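Local coordinates for protein putative short-chain dehydrogenase/reductase (Burkholderia xenovorans, PDB 5K9Z) that probably works as an oxidoreductase of the short-chain dehydrogenase/reductase family, acting on CH-OH groups with NAD or NADP as acceptor, at residues Gly22-Ile27 with Leu44-Glu49; Gly118-Gly123 with Thr162-Ala167; Asp15-Val20 with Gly39-Leu44; Ala188-Thr193 with Thr247-Ser252. All coordinates share one frame; numbering follows the deposited sequence.

Interaction 1. Residues Gly22-Ile27 with Leu44-Glu49; sequences GAASGI and LADVDE
Asp-46 reaches across to Ala-24 in the glycine-rich loop of a Rossmann fold, the Thr-Gly-x-x-x-Gly-x-Gly motif of short-chain dehydrogenases, here joined to the end of strand 41-46. The anti lone pair of OD2 accepts the amide of Ala-24, N to OD2 2.9 Å. The same oxygen lies only 3.2 Å from Ala-24 CB, a snug approach made by a side chain whose CG stands anti to its own backbone N (chi1 -150°). One residue earlier in each segment, Ala-23 N gives a nearly straight bond to Ala-45 O at 3.0 Å. Beside this bond the methyl of Ala-23 rests on Leu-44, CB to CB 3.7 Å.

What positions these groups comes next. Gly-22, at positive phi, opens a type I turn that runs to Ser-25, presenting two successive amides to the strand. An acidic residue at this strand end is, in NAD-preferring relatives, the one that meets the adenosine ribose, and Asp-46 is consistent with that role. Its carboxylate is restrained by the Val-47 amide, which OD1 takes at 2.7 Å. A water then donates to OD2 at 2.8 Å and sits 2.6 Å from Ser-25 OG.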
loop_
_atom_site.group_PDB
_atom_site.type_symbol
_atom_site.label_atom_id
_atom_site.label_comp_id
_atom_site.label_asym_id
_atom_site.label_seq_id
_atom_site.Cartn_x
_atom_site.Cartn_y
_atom_site.Cartn_z
ATOM N N GLY C 22 -10.738 18.308 -17.360
ATOM C CA GLY C 22 -10.200 19.307 -16.447
ATOM C C GLY C 22 -9.023 20.058 -17.015
ATOM O O GLY C 22 -8.117 20.444 -16.265
ATOM N N ALA C 23 -9.016 20.288 -18.328
ATOM C CA ALA C 23 -7.835 20.760 -19.044
ATOM C C ALA C 23 -7.558 22.242 -18.869
ATOM O O ALA C 23 -6.523 22.715 -19.350
ATOM C CB ALA C 23 -7.971 20.482 -20.540
ATOM N N ALA C 24 -8.442 22.991 -18.230
ATOM C CA ALA C 24 -8.274 24.432 -18.236
ATOM C C ALA C 24 -7.360 24.929 -17.126
ATOM O O ALA C 24 -7.062 26.126 -17.092
ATOM C CB ALA C 24 -9.629 25.137 -18.138
ATOM N N SER C 25 -6.910 24.057 -16.228
ATOM C CA SER C 25 -6.053 24.504 -15.140
ATOM C C SER C 25 -5.252 23.326 -14.599
ATOM O O SER C 25 -5.450 22.176 -14.992
ATOM C CB SER C 25 -6.880 25.158 -14.033
ATOM O OG SER C 25 -7.832 24.234 -13.550
ATOM N N GLY C 26 -4.326 23.648 -13.698
ATOM C CA GLY C 26 -3.592 22.668 -12.916
ATOM C C GLY C 26 -2.991 21.549 -13.741
ATOM O O GLY C 26 -2.395 21.766 -14.810
ATOM N N ILE C 27 -3.162 20.323 -13.241
ATOM C CA ILE C 27 -2.579 19.156 -13.903
ATOM C C ILE C 27 -3.129 19.003 -15.315
ATOM O O ILE C 27 -2.399 18.639 -16.246
ATOM C CB ILE C 27 -2.826 17.896 -13.051
ATOM C CG1 ILE C 27 -1.964 17.939 -11.796
ATOM C CG2 ILE C 27 -2.625 16.600 -13.886
ATOM C CD1 ILE C 27 -2.372 16.933 -10.745
ATOM N N LEU C 44 -9.354 19.678 -25.419
ATOM C CA LEU C 44 -9.391 20.146 -24.038
ATOM C C LEU C 44 -10.826 20.149 -23.530
ATOM O O LEU C 44 -11.671 20.884 -24.051
ATOM C CB LEU C 44 -8.802 21.550 -23.947
ATOM C CG LEU C 44 -7.283 21.674 -24.034
ATOM C CD1 LEU C 44 -6.800 21.549 -25.453
ATOM C CD2 LEU C 44 -6.926 23.019 -23.474
ATOM N N ALA C 45 -11.092 19.379 -22.483
ATOM C CA ALA C 45 -12.437 19.281 -21.937
ATOM C C ALA C 45 -12.451 19.899 -20.550
ATOM O O ALA C 45 -11.589 19.585 -19.718
ATOM C CB ALA C 45 -12.918 17.831 -21.876
ATOM N N ASP C 46 -13.416 20.787 -20.315
ATOM C CA ASP C 46 -13.571 21.449 -19.029
ATOM C C ASP C 46 -14.891 22.205 -19.053
ATOM O O ASP C 46 -15.522 22.357 -20.103
ATOM C CB ASP C 46 -12.397 22.396 -18.747
ATOM C CG ASP C 46 -12.098 22.541 -17.255
ATOM O OD1 ASP C 46 -13.046 22.655 -16.464
ATOM O OD2 ASP C 46 -10.912 22.531 -16.873
ATOM N N VAL C 47 -15.305 22.673 -17.876
ATOM C CA VAL C 47 -16.460 23.554 -17.758
ATOM C C VAL C 47 -16.048 25.022 -17.728
ATOM O O VAL C 47 -16.922 25.899 -17.740
ATOM C CB VAL C 47 -17.290 23.211 -16.500
ATOM C CG1 VAL C 47 -17.835 21.810 -16.601
ATOM C CG2 VAL C 47 -16.430 23.346 -15.236
ATOM N N ASP C 48 -14.751 25.315 -17.683
ATOM C CA ASP C 48 -14.256 26.695 -17.678
ATOM C C ASP C 48 -14.018 27.116 -19.126
ATOM O O ASP C 48 -12.945 26.879 -19.687
ATOM C CB ASP C 48 -12.991 26.807 -16.834
ATOM C CG ASP C 48 -12.539 28.254 -16.617
ATOM O OD1 ASP C 48 -13.010 29.176 -17.323
ATOM O OD2 ASP C 48 -11.702 28.470 -15.716
ATOM N N GLU C 49 -15.021 27.779 -19.719
ATOM C CA GLU C 49 -14.991 28.099 -21.145
ATOM C C GLU C 49 -13.910 29.123 -21.471
ATOM O O GLU C 49 -13.168 28.964 -22.446
ATOM C CB GLU C 49 -16.363 28.611 -21.603
ATOM C CG GLU C 49 -17.384 27.516 -21.863
ATOM C CD GLU C 49 -18.814 28.044 -22.022
ATOM O OE1 GLU C 49 -19.309 28.769 -21.127
ATOM O OE2 GLU C 49 -19.445 27.722 -23.050
HETATM O O HOH W 1 -10.121 24.197 -14.750
#

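Interaction 2. Residues Gly118-Gly123 with Thr162-Ala167; sequences GVLLDG and TSAKHA
Leu-120 meets Ala-164 and Lys-165 where the two long helices beside the presumed active site of a short-chain dehydrogenase run together, and Lys-165 is the lysine that closes the family's Tyr-x-x-x-Lys sequence. Helices 110-138 and 159-179 point the same way, their segment axes 17° apart and 8.6 Å at closest approach. Small residues permit this: Ala-164 turns its methyl to helix 110-138 and touches Leu-120, CB to CB 3.7 Å.

The next residue, Leu-121, straddles Ala-167, which lies three residues beyond Ala-164. Its CG lies anti to the backbone N (chi1 173°), which carries both branches over to the neighbouring helix, CD1 of Leu-121 standing 3.6 Å from Ala-167 CB and CD2 almost as close.

Lys-165 behaves differently. Its CA-CB bond leads away from helix 110-138, yet a bend at chi2 (-67°) brings the otherwise extended chain round, and NZ ends 4.1 Å from Leu-120 CD2, the two side chains lying aslant. NZ is held by the carbonyl O of Val-146 and by a water, 3.0 Å from NZ. That water donates to Leu-120 O at 2.7 Å, a carbonyl within the wider pi-type turn at 118-122. A water clasped between the lysine and a main-chain carbonyl of such a distorted helix corresponds to the outer part, beyond the lysine, of the proton relay proposed for classical short-chain dehydrogenases, and the geometry here is consistent with that site.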
loop_
_atom_site.group_PDB
_atom_site.type_symbol
_atom_site.label_atom_id
_atom_site.label_comp_id
_atom_site.label_asym_id
_atom_site.label_seq_id
_atom_site.Cartn_x
_atom_site.Cartn_y
_atom_site.Cartn_z
ATOM N N GLY C 118 -19.748 12.009 -7.920
ATOM C CA GLY C 118 -20.173 12.227 -9.297
ATOM C C GLY C 118 -19.038 12.717 -10.173
ATOM O O GLY C 118 -18.863 12.248 -11.303
ATOM N N VAL C 119 -18.217 13.622 -9.637
ATOM C CA VAL C 119 -17.066 14.142 -10.362
ATOM C C VAL C 119 -15.892 13.156 -10.302
ATOM O O VAL C 119 -15.274 12.831 -11.325
ATOM C CB VAL C 119 -16.661 15.520 -9.796
ATOM C CG1 VAL C 119 -15.428 16.031 -10.491
ATOM C CG2 VAL C 119 -17.836 16.556 -9.870
ATOM N N LEU C 120 -15.530 12.713 -9.097
ATOM C CA LEU C 120 -14.262 12.015 -8.920
ATOM C C LEU C 120 -14.324 10.541 -9.279
ATOM O O LEU C 120 -13.271 9.941 -9.544
ATOM C CB LEU C 120 -13.756 12.184 -7.481
ATOM C CG LEU C 120 -13.408 13.634 -7.093
ATOM C CD1 LEU C 120 -12.874 13.753 -5.658
ATOM C CD2 LEU C 120 -12.408 14.244 -8.062
ATOM N N LEU C 121 -15.502 9.932 -9.246
ATOM C CA LEU C 121 -15.647 8.512 -9.551
ATOM C C LEU C 121 -16.540 8.281 -10.763
ATOM O O LEU C 121 -16.097 7.641 -11.726
ATOM C CB LEU C 121 -16.202 7.756 -8.328
ATOM C CG LEU C 121 -16.565 6.282 -8.557
ATOM C CD1 LEU C 121 -15.388 5.507 -9.147
ATOM C CD2 LEU C 121 -17.031 5.637 -7.252
ATOM N N ASP C 122 -17.784 8.790 -10.754
ATOM C CA ASP C 122 -18.665 8.562 -11.899
ATOM C C ASP C 122 -18.028 9.098 -13.169
ATOM O O ASP C 122 -18.064 8.440 -14.217
ATOM C CB ASP C 122 -20.023 9.240 -11.684
ATOM C CG ASP C 122 -20.787 8.686 -10.495
ATOM O OD1 ASP C 122 -20.477 7.580 -10.015
ATOM O OD2 ASP C 122 -21.672 9.411 -9.995
ATOM N N GLY C 123 -17.408 10.281 -13.077
ATOM C CA GLY C 123 -16.762 10.873 -14.239
ATOM C C GLY C 123 -15.666 9.995 -14.817
ATOM O O GLY C 123 -15.447 9.966 -16.035
ATOM N N THR C 162 -11.056 10.339 -0.484
ATOM C CA THR C 162 -10.273 9.121 -0.318
ATOM C C THR C 162 -11.024 7.909 -0.878
ATOM O O THR C 162 -10.432 7.068 -1.564
ATOM C CB THR C 162 -9.932 8.932 1.162
ATOM O OG1 THR C 162 -9.121 10.036 1.639
ATOM C CG2 THR C 162 -9.210 7.622 1.384
ATOM N N SER C 163 -12.330 7.808 -0.609
ATOM C CA SER C 163 -13.094 6.673 -1.111
ATOM C C SER C 163 -13.146 6.682 -2.637
ATOM O O SER C 163 -12.944 5.644 -3.289
ATOM C CB SER C 163 -14.494 6.709 -0.504
ATOM O OG SER C 163 -15.258 5.583 -0.859
ATOM N N ALA C 164 -13.434 7.848 -3.220
ATOM C CA ALA C 164 -13.490 7.985 -4.674
ATOM C C ALA C 164 -12.162 7.602 -5.318
ATOM O O ALA C 164 -12.133 6.900 -6.331
ATOM C CB ALA C 164 -13.850 9.424 -5.046
ATOM N N LYS C 165 -11.048 8.065 -4.750
ATOM C CA LYS C 165 -9.752 7.803 -5.371
ATOM C C LYS C 165 -9.375 6.330 -5.263
ATOM O O LYS C 165 -8.759 5.783 -6.185
ATOM C CB LYS C 165 -8.679 8.704 -4.737
ATOM C CG LYS C 165 -8.892 10.191 -5.019
ATOM C CD LYS C 165 -8.700 10.535 -6.505
ATOM C CE LYS C 165 -8.902 12.035 -6.772
ATOM N NZ LYS C 165 -8.708 12.394 -8.206
ATOM N N HIS C 166 -9.722 5.675 -4.136
ATOM C CA HIS C 166 -9.567 4.224 -4.038
ATOM C C HIS C 166 -10.404 3.520 -5.096
ATOM O O HIS C 166 -9.948 2.558 -5.720
ATOM C CB HIS C 166 -9.969 3.719 -2.643
ATOM C CG HIS C 166 -8.876 3.780 -1.614
ATOM N ND1 HIS C 166 -8.463 4.960 -1.031
ATOM C CD2 HIS C 166 -8.141 2.798 -1.033
ATOM C CE1 HIS C 166 -7.507 4.706 -0.152
ATOM N NE2 HIS C 166 -7.310 3.402 -0.115
ATOM N N ALA C 167 -11.638 3.988 -5.300
ATOM C CA ALA C 167 -12.517 3.405 -6.308
ATOM C C ALA C 167 -11.951 3.568 -7.721
ATOM O O ALA C 167 -12.090 2.664 -8.561
ATOM C CB ALA C 167 -13.916 4.027 -6.191
HETATM O O HOH W 2 -10.850 11.028 -9.740
#

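Interaction 3. Residues Asp15-Val20 with Gly39-Leu44; sequences DRVALV and GAFVVL
The ring of Phe-41 and the carboxylate of Asp-15 lie side by side at the start of the first beta-alpha-beta unit of the Rossmann fold, their planes 23° apart. Backbone oxygens sit at the ring's edge: Asp-15 O in its plane, 4.0 Å from CD2 of Phe-41, with Arg-16 O close to that plane too. Asp-15 OD1 and Val-17 CG2 approach obliquely, OD1 coming to 3.7 Å from Phe-41 CE2, and the ring of His-86, from helix 72-86, meets that of Phe-41.

From here strands 17-21 and 41-46 run parallel. Residues 17 to 20 pair in turn with 41 to 44, and Arg-16 O, Phe-41 O, Ala-18 O and Val-43 O each accept one amide head-on. The connecting helix 26-37 ends in a Schellman motif at Gly-39, whose carbonyl is taken by Asp-15 N at 2.9 Å.

The sheet has two faces. Ala-18 and Val-42 look toward helix 26-37, both touching Met-35; Val-17, Leu-19 and Val-43 look toward helix 72-86. On that latter face Leu-19, CG anti to its backbone N (chi1 171°), swings across to its neighbour, placing CD1 3.6 Å from Val-43 CG1 and 3.5 Å from Val-43 O.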
loop_
_atom_site.group_PDB
_atom_site.type_symbol
_atom_site.label_atom_id
_atom_site.label_comp_id
_atom_site.label_asym_id
_atom_site.label_seq_id
_atom_site.Cartn_x
_atom_site.Cartn_y
_atom_site.Cartn_z
ATOM N N ASP C 15 1.163 12.959 -33.763
ATOM C CA ASP C 15 -0.114 12.748 -34.448
ATOM C C ASP C 15 -1.074 11.854 -33.674
ATOM O O ASP C 15 -2.079 11.403 -34.240
ATOM C CB ASP C 15 0.069 12.179 -35.862
ATOM C CG ASP C 15 0.809 13.124 -36.777
ATOM O OD1 ASP C 15 0.767 14.350 -36.532
ATOM O OD2 ASP C 15 1.414 12.643 -37.752
ATOM N N ARG C 16 -0.805 11.591 -32.402
ATOM C CA ARG C 16 -1.771 10.920 -31.552
ATOM C C ARG C 16 -2.862 11.916 -31.162
ATOM O O ARG C 16 -2.643 13.129 -31.139
ATOM C CB ARG C 16 -1.094 10.358 -30.297
ATOM C CG ARG C 16 0.143 9.469 -30.555
ATOM C CD ARG C 16 -0.172 7.978 -30.626
ATOM N NE ARG C 16 1.009 7.202 -31.022
ATOM C CZ ARG C 16 1.799 6.505 -30.200
ATOM N NH1 ARG C 16 2.841 5.858 -30.700
ATOM N NH2 ARG C 16 1.551 6.429 -28.899
ATOM N N VAL C 17 -4.044 11.393 -30.856
ATOM C CA VAL C 17 -5.193 12.199 -30.456
ATOM C C VAL C 17 -5.460 11.941 -28.981
ATOM O O VAL C 17 -5.700 10.796 -28.574
ATOM C CB VAL C 17 -6.432 11.872 -31.298
ATOM C CG1 VAL C 17 -7.603 12.736 -30.847
ATOM C CG2 VAL C 17 -6.122 12.062 -32.786
ATOM N N ALA C 18 -5.401 12.996 -28.179
ATOM C CA ALA C 18 -5.643 12.901 -26.746
ATOM C C ALA C 18 -6.848 13.754 -26.372
ATOM O O ALA C 18 -7.042 14.848 -26.914
ATOM C CB ALA C 18 -4.427 13.358 -25.939
ATOM N N LEU C 19 -7.649 13.246 -25.439
ATOM C CA LEU C 19 -8.727 14.003 -24.815
ATOM C C LEU C 19 -8.376 14.138 -23.342
ATOM O O LEU C 19 -8.203 13.126 -22.655
ATOM C CB LEU C 19 -10.073 13.291 -24.982
ATOM C CG LEU C 19 -11.322 13.780 -24.241
ATOM C CD1 LEU C 19 -11.584 15.227 -24.532
ATOM C CD2 LEU C 19 -12.536 12.951 -24.689
ATOM N N VAL C 20 -8.291 15.372 -22.854
ATOM C CA VAL C 20 -7.904 15.645 -21.473
ATOM C C VAL C 20 -9.045 16.378 -20.779
ATOM O O VAL C 20 -9.400 17.491 -21.179
ATOM C CB VAL C 20 -6.610 16.472 -21.412
ATOM C CG1 VAL C 20 -6.214 16.779 -19.963
ATOM C CG2 VAL C 20 -5.488 15.745 -22.162
ATOM N N GLY C 39 3.596 16.498 -29.718
ATOM C CA GLY C 39 3.095 16.277 -31.062
ATOM C C GLY C 39 1.666 15.785 -31.173
ATOM O O GLY C 39 1.245 15.401 -32.275
ATOM N N ALA C 40 0.915 15.762 -30.082
ATOM C CA ALA C 40 -0.440 15.235 -30.104
ATOM C C ALA C 40 -1.460 16.303 -30.502
ATOM O O ALA C 40 -1.266 17.501 -30.256
ATOM C CB ALA C 40 -0.797 14.657 -28.737
ATOM N N PHE C 41 -2.559 15.847 -31.119
ATOM C CA PHE C 41 -3.779 16.643 -31.263
ATOM C C PHE C 41 -4.593 16.533 -29.986
ATOM O O PHE C 41 -5.012 15.434 -29.618
ATOM C CB PHE C 41 -4.627 16.152 -32.439
ATOM C CG PHE C 41 -3.958 16.259 -33.765
ATOM C CD1 PHE C 41 -4.005 17.450 -34.478
ATOM C CD2 PHE C 41 -3.324 15.168 -34.326
ATOM C CE1 PHE C 41 -3.408 17.560 -35.714
ATOM C CE2 PHE C 41 -2.720 15.271 -35.564
ATOM C CZ PHE C 41 -2.757 16.470 -36.258
ATOM N N VAL C 42 -4.843 17.660 -29.322
ATOM C CA VAL C 42 -5.438 17.652 -27.990
ATOM C C VAL C 42 -6.830 18.264 -28.050
ATOM O O VAL C 42 -7.017 19.368 -28.577
ATOM C CB VAL C 42 -4.560 18.396 -26.971
ATOM C CG1 VAL C 42 -5.211 18.352 -25.590
ATOM C CG2 VAL C 42 -3.128 17.795 -26.939
ATOM N N VAL C 43 -7.799 17.550 -27.501
ATOM C CA VAL C 43 -9.120 18.093 -27.233
ATOM C C VAL C 43 -9.153 18.404 -25.746
ATOM O O VAL C 43 -8.956 17.508 -24.914
ATOM C CB VAL C 43 -10.235 17.114 -27.627
ATOM C CG1 VAL C 43 -11.599 17.665 -27.196
ATOM C CG2 VAL C 43 -10.227 16.856 -29.143
ATOM N N LEU C 44 -9.354 19.678 -25.419
ATOM C CA LEU C 44 -9.391 20.146 -24.038
ATOM C C LEU C 44 -10.826 20.149 -23.530
ATOM O O LEU C 44 -11.671 20.884 -24.051
ATOM C CB LEU C 44 -8.802 21.550 -23.947
ATOM C CG LEU C 44 -7.283 21.674 -24.034
ATOM C CD1 LEU C 44 -6.800 21.549 -25.453
ATOM C CD2 LEU C 44 -6.926 23.019 -23.474
#

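Interaction 4. Residues Ala188-Thr193 with Thr247-Ser252; sequences AVAPGT and TLVVDS
Ala-190 and Thr-247 touch methyl to methyl on one side of the last strand pair of the Rossmann sheet, where strand 184-191 is joined in parallel by the outermost strand of this chain's sheet, 247-250. Thr-247 sets CG2 anti to its backbone N, and this branch comes to 3.7 Å from Ala-190 CB, while CG2 of Val-249 approaches the same methyl at 4.1 Å. One small side chain is thus met by two branched ones from the next strand. Ala-188 shares this side, and helix 159-179 packs upon it: Thr-172 touches Ala-188 and Ile-169 touches Thr-247.

The other side of the sheet carries Val-189, Pro-191, Leu-248 and Val-250. Here helix 225-236 supplies much of the packing, and Ile-228 touches both Pro-191 and Val-250. Within the pair itself, backbone meets side chain: Leu-248 O lies 3.8 Å from Val-189 CB.

Four backbone bonds stitch the strands, among them Val-250 N to Ala-190 O at 2.9 Å with a nearly straight N-H...O angle of 176°. The last comes just past the strand, from Gly-192 of the Pro-Gly sequence that follows this strand in the family. At that end Asp-251 folds its carboxylate away, its CG lying between backbone N and carbonyl carbon (chi1 75°), and the oxygens accept the amides of Gly-253 and Thr-255. The part of Asp-251 nearest the glycine is its methylene, with CB of Asp-251 3.9 Å from CA of Gly-192.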
loop_
_atom_site.group_PDB
_atom_site.type_symbol
_atom_site.label_atom_id
_atom_site.label_comp_id
_atom_site.label_asym_id
_atom_site.label_seq_id
_atom_site.Cartn_x
_atom_site.Cartn_y
_atom_site.Cartn_z
ATOM N N ALA C 188 -3.184 4.622 -14.006
ATOM C CA ALA C 188 -3.493 5.784 -13.192
ATOM C C ALA C 188 -2.189 6.416 -12.721
ATOM O O ALA C 188 -1.147 5.759 -12.671
ATOM C CB ALA C 188 -4.372 5.395 -12.004
ATOM N N VAL C 189 -2.244 7.715 -12.414
ATOM C CA VAL C 189 -1.156 8.418 -11.745
ATOM C C VAL C 189 -1.696 8.931 -10.420
ATOM O O VAL C 189 -2.863 9.339 -10.334
ATOM C CB VAL C 189 -0.575 9.582 -12.579
ATOM C CG1 VAL C 189 0.068 9.064 -13.849
ATOM C CG2 VAL C 189 -1.642 10.632 -12.890
ATOM N N ALA C 190 -0.855 8.900 -9.386
ATOM C CA ALA C 190 -1.272 9.284 -8.041
ATOM C C ALA C 190 -0.346 10.384 -7.543
ATOM O O ALA C 190 0.692 10.104 -6.917
ATOM C CB ALA C 190 -1.281 8.078 -7.102
ATOM N N PRO C 191 -0.654 11.647 -7.845
ATOM C CA PRO C 191 0.128 12.751 -7.275
ATOM C C PRO C 191 -0.079 12.818 -5.775
ATOM O O PRO C 191 -1.136 12.463 -5.255
ATOM C CB PRO C 191 -0.456 14.005 -7.952
ATOM C CG PRO C 191 -1.380 13.490 -9.039
ATOM C CD PRO C 191 -1.790 12.118 -8.655
ATOM N N GLY C 192 0.970 13.233 -5.074
ATOM C CA GLY C 192 0.793 13.674 -3.715
ATOM C C GLY C 192 0.018 14.982 -3.699
ATOM O O GLY C 192 -0.040 15.708 -4.692
ATOM N N THR C 193 -0.633 15.278 -2.579
ATOM C CA THR C 193 -1.324 16.559 -2.437
ATOM C C THR C 193 -1.071 17.108 -1.043
ATOM O O THR C 193 -0.485 16.446 -0.183
ATOM C CB THR C 193 -2.841 16.453 -2.683
ATOM O OG1 THR C 193 -3.433 15.585 -1.709
ATOM C CG2 THR C 193 -3.151 15.935 -4.092
ATOM N N THR C 247 -0.528 2.001 -10.874
ATOM C CA THR C 247 -0.717 3.316 -10.260
ATOM C C THR C 247 0.663 3.927 -10.077
ATOM O O THR C 247 1.413 3.532 -9.178
ATOM C CB THR C 247 -1.471 3.226 -8.944
ATOM O OG1 THR C 247 -2.768 2.678 -9.190
ATOM C CG2 THR C 247 -1.637 4.640 -8.315
ATOM N N LEU C 248 1.008 4.865 -10.950
ATOM C CA LEU C 248 2.307 5.513 -10.877
ATOM C C LEU C 248 2.226 6.627 -9.835
ATOM O O LEU C 248 1.545 7.636 -10.048
ATOM C CB LEU C 248 2.701 6.043 -12.250
ATOM C CG LEU C 248 3.974 6.861 -12.382
ATOM C CD1 LEU C 248 5.122 6.189 -11.670
ATOM C CD2 LEU C 248 4.285 7.047 -13.859
ATOM N N VAL C 249 2.897 6.433 -8.702
ATOM C CA VAL C 249 2.798 7.343 -7.558
ATOM C C VAL C 249 3.893 8.397 -7.663
ATOM O O VAL C 249 5.072 8.067 -7.874
ATOM C CB VAL C 249 2.903 6.576 -6.229
ATOM C CG1 VAL C 249 2.904 7.546 -5.033
ATOM C CG2 VAL C 249 1.797 5.523 -6.109
ATOM N N VAL C 250 3.508 9.667 -7.519
ATOM C CA VAL C 250 4.443 10.787 -7.619
ATOM C C VAL C 250 4.248 11.604 -6.347
ATOM O O VAL C 250 3.495 12.579 -6.331
ATOM C CB VAL C 250 4.212 11.643 -8.875
ATOM C CG1 VAL C 250 5.329 12.688 -9.029
ATOM C CG2 VAL C 250 4.093 10.765 -10.137
ATOM N N ASP C 251 4.943 11.205 -5.256
ATOM C CA ASP C 251 4.650 11.794 -3.951
ATOM C C ASP C 251 5.892 11.939 -3.075
ATOM O O ASP C 251 5.758 12.004 -1.852
ATOM C CB ASP C 251 3.590 10.935 -3.217
ATOM C CG ASP C 251 4.160 9.610 -2.663
ATOM O OD1 ASP C 251 5.229 9.134 -3.110
ATOM O OD2 ASP C 251 3.507 9.018 -1.785
ATOM N N SER C 252 7.081 11.935 -3.652
ATOM C CA SER C 252 8.324 12.032 -2.897
ATOM C C SER C 252 8.493 10.891 -1.904
ATOM O O SER C 252 9.284 11.008 -0.973
ATOM C CB SER C 252 8.436 13.384 -2.173
ATOM O OG SER C 252 8.455 14.429 -3.114
#

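Overall arrangement
Interactions 3 and 4 are both parallel strand pairs of one sheet, about 22 Å apart between centres, and rest on regular backbone bonding with apolar side chains on both faces; the first is buried, the second lies at the outermost strand within the chain and is only partly so. Interaction 1 continues interaction 3 along strand 41-46, sharing Leu-44, but turns from backbone pairing to a carboxylate and water at the strand's end. Interaction 2 is buried yet joins helices, through apolar contacts and one water bridge. It touches none of the others, whereas Ile-27 of interaction 1 packs on Pro-191 of interaction 4, CD1 to CG 4.0 Å.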